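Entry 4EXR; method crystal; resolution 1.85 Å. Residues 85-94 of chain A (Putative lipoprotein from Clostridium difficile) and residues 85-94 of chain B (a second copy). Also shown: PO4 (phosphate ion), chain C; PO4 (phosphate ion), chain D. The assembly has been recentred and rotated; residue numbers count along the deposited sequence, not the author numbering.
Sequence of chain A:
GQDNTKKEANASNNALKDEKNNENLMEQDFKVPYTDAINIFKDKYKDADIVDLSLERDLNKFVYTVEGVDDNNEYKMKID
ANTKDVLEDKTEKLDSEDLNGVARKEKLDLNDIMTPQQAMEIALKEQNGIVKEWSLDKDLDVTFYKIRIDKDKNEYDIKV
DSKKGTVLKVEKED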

# COMPACT_ATOMS: atom_id res chain seq x y z
N ASP A 85 -8.61 -15.22 -2.15
CA ASP A 85 -7.56 -14.75 -1.24
C ASP A 85 -7.38 -13.24 -1.34
O ASP A 85 -7.33 -12.70 -2.45
N VAL A 86 -7.26 -12.57 -0.20
CA VAL A 86 -6.96 -11.13 -0.17
C VAL A 86 -5.45 -10.96 -0.36
O VAL A 86 -4.67 -11.38 0.47
N LEU A 87 -5.05 -10.37 -1.48
CA LEU A 87 -3.63 -10.22 -1.80
C LEU A 87 -3.08 -8.88 -1.30
O LEU A 87 -1.88 -8.72 -1.06
N GLU A 88 -3.96 -7.90 -1.17
CA GLU A 88 -3.57 -6.61 -0.62
C GLU A 88 -4.77 -5.98 0.06
O GLU A 88 -5.89 -6.11 -0.42
N ASP A 89 -4.53 -5.31 1.18
CA ASP A 89 -5.57 -4.54 1.86
C ASP A 89 -4.88 -3.29 2.39
O ASP A 89 -4.10 -3.36 3.34
N LYS A 90 -5.14 -2.15 1.75
CA LYS A 90 -4.39 -0.94 2.03
C LYS A 90 -5.33 0.21 2.37
O LYS A 90 -6.29 0.47 1.65
N THR A 91 -5.05 0.87 3.49
CA THR A 91 -5.74 2.09 3.89
C THR A 91 -4.72 3.23 3.86
O THR A 91 -3.60 3.05 4.34
N GLU A 92 -5.09 4.38 3.31
CA GLU A 92 -4.24 5.57 3.36
C GLU A 92 -5.11 6.78 3.66
O GLU A 92 -6.20 6.91 3.11
N LYS A 93 -4.60 7.69 4.48
CA LYS A 93 -5.28 8.96 4.73
C LYS A 93 -5.46 9.72 3.40
O LYS A 93 -4.55 9.77 2.58
N LEU A 94 -6.65 10.29 3.18
CA LEU A 94 -6.90 11.07 1.96
C LEU A 94 -6.11 12.37 2.01
O LEU A 94 -5.84 12.91 3.08
N ASP B 85 -1.90 10.02 14.37
CA ASP B 85 -2.78 9.64 13.25
C ASP B 85 -2.15 8.53 12.42
O ASP B 85 -0.97 8.60 12.09
N VAL B 86 -2.94 7.52 12.06
CA VAL B 86 -2.49 6.46 11.16
C VAL B 86 -2.60 6.98 9.72
O VAL B 86 -3.68 7.25 9.25
N LEU B 87 -1.46 7.15 9.05
CA LEU B 87 -1.45 7.70 7.70
C LEU B 87 -1.51 6.61 6.63
O LEU B 87 -1.94 6.83 5.50
N GLU B 88 -1.05 5.43 6.99
CA GLU B 88 -1.14 4.28 6.10
C GLU B 88 -1.24 3.01 6.92
O GLU B 88 -0.60 2.90 7.97
N ASP B 89 -2.04 2.06 6.46
CA ASP B 89 -2.11 0.74 7.08
C ASP B 89 -2.27 -0.25 5.92
O ASP B 89 -3.33 -0.32 5.30
N LYS B 90 -1.21 -0.98 5.63
CA LYS B 90 -1.17 -1.81 4.43
C LYS B 90 -0.82 -3.25 4.78
O LYS B 90 0.15 -3.51 5.49
N THR B 91 -1.64 -4.18 4.27
CA THR B 91 -1.37 -5.61 4.38
C THR B 91 -1.14 -6.12 2.96
O THR B 91 -1.90 -5.77 2.05
N GLU B 92 -0.13 -6.96 2.76
CA GLU B 92 0.08 -7.63 1.47
C GLU B 92 0.48 -9.07 1.72
O GLU B 92 1.27 -9.35 2.62
N LYS B 93 -0.03 -9.98 0.90
CA LYS B 93 0.39 -11.38 0.96
C LYS B 93 1.91 -11.48 0.73
O LYS B 93 2.45 -10.81 -0.15
N LEU B 94 2.60 -12.29 1.53
CA LEU B 94 4.04 -12.48 1.36
C LEU B 94 4.32 -13.26 0.07
O LEU B 94 3.50 -14.07 -0.36

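Residues 86-93 of the two copies pair as antiparallel strands about an exact two-fold axis, with Lys A90 facing its own symmetry mate, so every contact described from chain A recurs from chain B. At the start of the chain A stretch, Asp A85 points toward chain B but stays beyond contact distance, and Val A86 (t) lies sideways. Leu A87 starts away from the partner strand, yet its m,t rotamer brings CD2 back to 4.3 Å from CB of Lys B93, an apolar touch beside the backbone hydrogen bond from Lys B93 N to Leu A87 O (3.0 Å).

From Glu A88 to Glu A92 the side chains alternate between the two faces of the sheet. Glu A88 is fully extended (t,t), and its CG packs 3.9 Å from CG of Glu B92, its non-hydrogen-bonded neighbour. Its OE2 lies 3.3 Å from CE of Lys B90 and 2.7 Å from O4 of the chain C phosphate; so short an oxygen-oxygen distance suggests that an acid group there retains a proton.

Asp A89 (t) occupies the other face, where its CB meets CB of Thr B91 at 4.2 Å. The pair is fastened by reciprocal backbone hydrogen bonds, Asp A89 N to Thr B91 O and Thr B91 N to Asp A89 O, both 2.8 Å. Water 2 lies 3.0 Å from Asp A89 OD1, 2.8 Å from Thr A91 OG1 and 3.0 Å from Asp B89 O, hydrogen-bonding to all three and so linking side chains of one strand to the backbone of the other.

Lys A90 returns to the face of Glu A88. All four of its chi angles are t, and its CG sits 3.9 Å from CG of Lys B90. Although the two lysines are neighbours, their like charges are offset by phosphate: Lys A90 NZ donates to O3 of the chain C ion (2.9 Å) and to O2 of the chain D ion (2.8 Å), and Lys B90 NZ likewise binds both ions. Lys A90 NZ also forms a salt bridge with Glu A92 OE1 at 3.1 Å.

Thr A91 (m) shares the Asp A89 face, its CB 4.2 Å from CB of Asp B89. Glu A92 (m,t) turns back to the lysine face and places CG 3.9 Å from CG of Glu B88. Lys A93 points toward chain B; its CB touches Leu B87 CD2 at 4.3 Å. Leu A94 points away and makes no contact.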

# COMPACT_ATOMS: atom_id res chain seq x y z
CB ASP A 85 -6.21 -15.37 -1.60
CG ASP A 85 -6.17 -16.86 -1.36
OD1 ASP A 85 -6.76 -17.33 -0.37
OD2 ASP A 85 -5.53 -17.57 -2.18
CB VAL A 86 -7.40 -10.50 1.16
CG1 VAL A 86 -7.01 -9.00 1.22
CG2 VAL A 86 -8.90 -10.67 1.34
CB LEU A 87 -3.45 -10.28 -3.30
CG LEU A 87 -4.00 -11.58 -3.89
CD1 LEU A 87 -3.85 -11.59 -5.39
CD2 LEU A 87 -3.31 -12.78 -3.24
CB GLU A 88 -3.01 -5.68 -1.70
CG GLU A 88 -2.57 -4.32 -1.13
CD GLU A 88 -2.01 -3.35 -2.16
OE1 GLU A 88 -2.09 -3.63 -3.37
OE2 GLU A 88 -1.50 -2.29 -1.74
CB ASP A 89 -6.17 -5.37 2.99
CG ASP A 89 -7.32 -4.67 3.71
OD1 ASP A 89 -7.51 -3.45 3.53
OD2 ASP A 89 -8.02 -5.35 4.49
CB LYS A 90 -3.55 -0.58 0.81
CG LYS A 90 -2.68 0.65 0.96
CD LYS A 90 -2.09 1.01 -0.38
CE LYS A 90 -1.02 2.07 -0.28
NZ LYS A 90 -0.65 2.57 -1.64
CB THR A 91 -6.25 1.98 5.35
OG1 THR A 91 -7.11 0.83 5.47
CG2 THR A 91 -7.01 3.25 5.77
CB GLU A 92 -3.56 5.83 2.02
CG GLU A 92 -2.29 5.08 1.72
CD GLU A 92 -1.66 5.55 0.41
OE1 GLU A 92 -2.11 5.08 -0.66
OE2 GLU A 92 -0.75 6.39 0.45
CB LYS A 93 -4.45 9.79 5.71
CG LYS A 93 -5.15 11.03 6.21
CD LYS A 93 -5.80 10.76 7.55
CE LYS A 93 -5.49 11.88 8.54
NZ LYS A 93 -5.93 13.21 8.01
CB LEU A 94 -8.39 11.41 1.83
CG LEU A 94 -9.40 10.32 1.48
CD1 LEU A 94 -10.83 10.83 1.66
CD2 LEU A 94 -9.19 9.79 0.07
CB ASP B 85 -3.00 10.81 12.31
CG ASP B 85 -3.79 11.94 12.93
OD1 ASP B 85 -4.72 11.65 13.72
OD2 ASP B 85 -3.47 13.12 12.64
CB VAL B 86 -3.34 5.19 11.33
CG1 VAL B 86 -2.91 4.09 10.32
CG2 VAL B 86 -3.22 4.67 12.75
CB LEU B 87 -0.17 8.49 7.51
CG LEU B 87 -0.01 9.60 8.56
CD1 LEU B 87 1.30 10.33 8.36
CD2 LEU B 87 -1.21 10.55 8.49
CB GLU B 88 0.05 4.21 5.14
CG GLU B 88 -0.05 3.03 4.17
CD GLU B 88 1.12 2.91 3.20
OE1 GLU B 88 2.11 3.64 3.34
OE2 GLU B 88 1.03 2.06 2.29
CB ASP B 89 -3.31 0.68 8.03
CG ASP B 89 -3.42 -0.64 8.78
OD1 ASP B 89 -2.75 -1.63 8.40
OD2 ASP B 89 -4.22 -0.70 9.74
CB LYS B 90 -0.13 -1.24 3.46
CG LYS B 90 0.00 -1.98 2.15
CD LYS B 90 1.21 -1.45 1.40
CE LYS B 90 1.27 -1.94 -0.02
NZ LYS B 90 2.59 -1.61 -0.62
CB THR B 91 -2.60 -6.35 4.94
OG1 THR B 91 -2.95 -5.81 6.22
CG2 THR B 91 -2.32 -7.86 5.07
CB GLU B 92 1.23 -6.99 0.69
CG GLU B 92 0.92 -5.76 -0.13
CD GLU B 92 2.12 -5.32 -0.95
OE1 GLU B 92 3.01 -4.64 -0.39
OE2 GLU B 92 2.20 -5.67 -2.15
CB LYS B 93 -0.36 -12.17 -0.11
CG LYS B 93 -0.18 -13.67 -0.02
CD LYS B 93 -1.33 -14.29 0.74
CE LYS B 93 -1.86 -15.52 0.01
NZ LYS B 93 -0.79 -16.53 -0.21
CB LEU B 94 4.64 -13.27 2.54
CG LEU B 94 4.76 -12.61 3.91
CD1 LEU B 94 5.13 -13.65 4.97
CD2 LEU B 94 5.78 -11.47 3.90
P PO4 C . 0.78 -0.33 -3.95
O1 PO4 C . 1.06 -0.40 -5.43
O2 PO4 C . 1.60 -1.38 -3.24
O3 PO4 C . 1.11 1.04 -3.43
O4 PO4 C . -0.68 -0.62 -3.73
P PO4 D . 3.23 2.32 -0.71
O1 PO4 D . 4.47 3.13 -1.00
O2 PO4 D . 2.01 3.16 -0.96
O3 PO4 D . 3.21 1.10 -1.60
O4 PO4 D . 3.25 1.90 0.73
O HOH W 1 -4.14 -3.30 6.35
O HOH W 2 -5.99 -1.71 5.43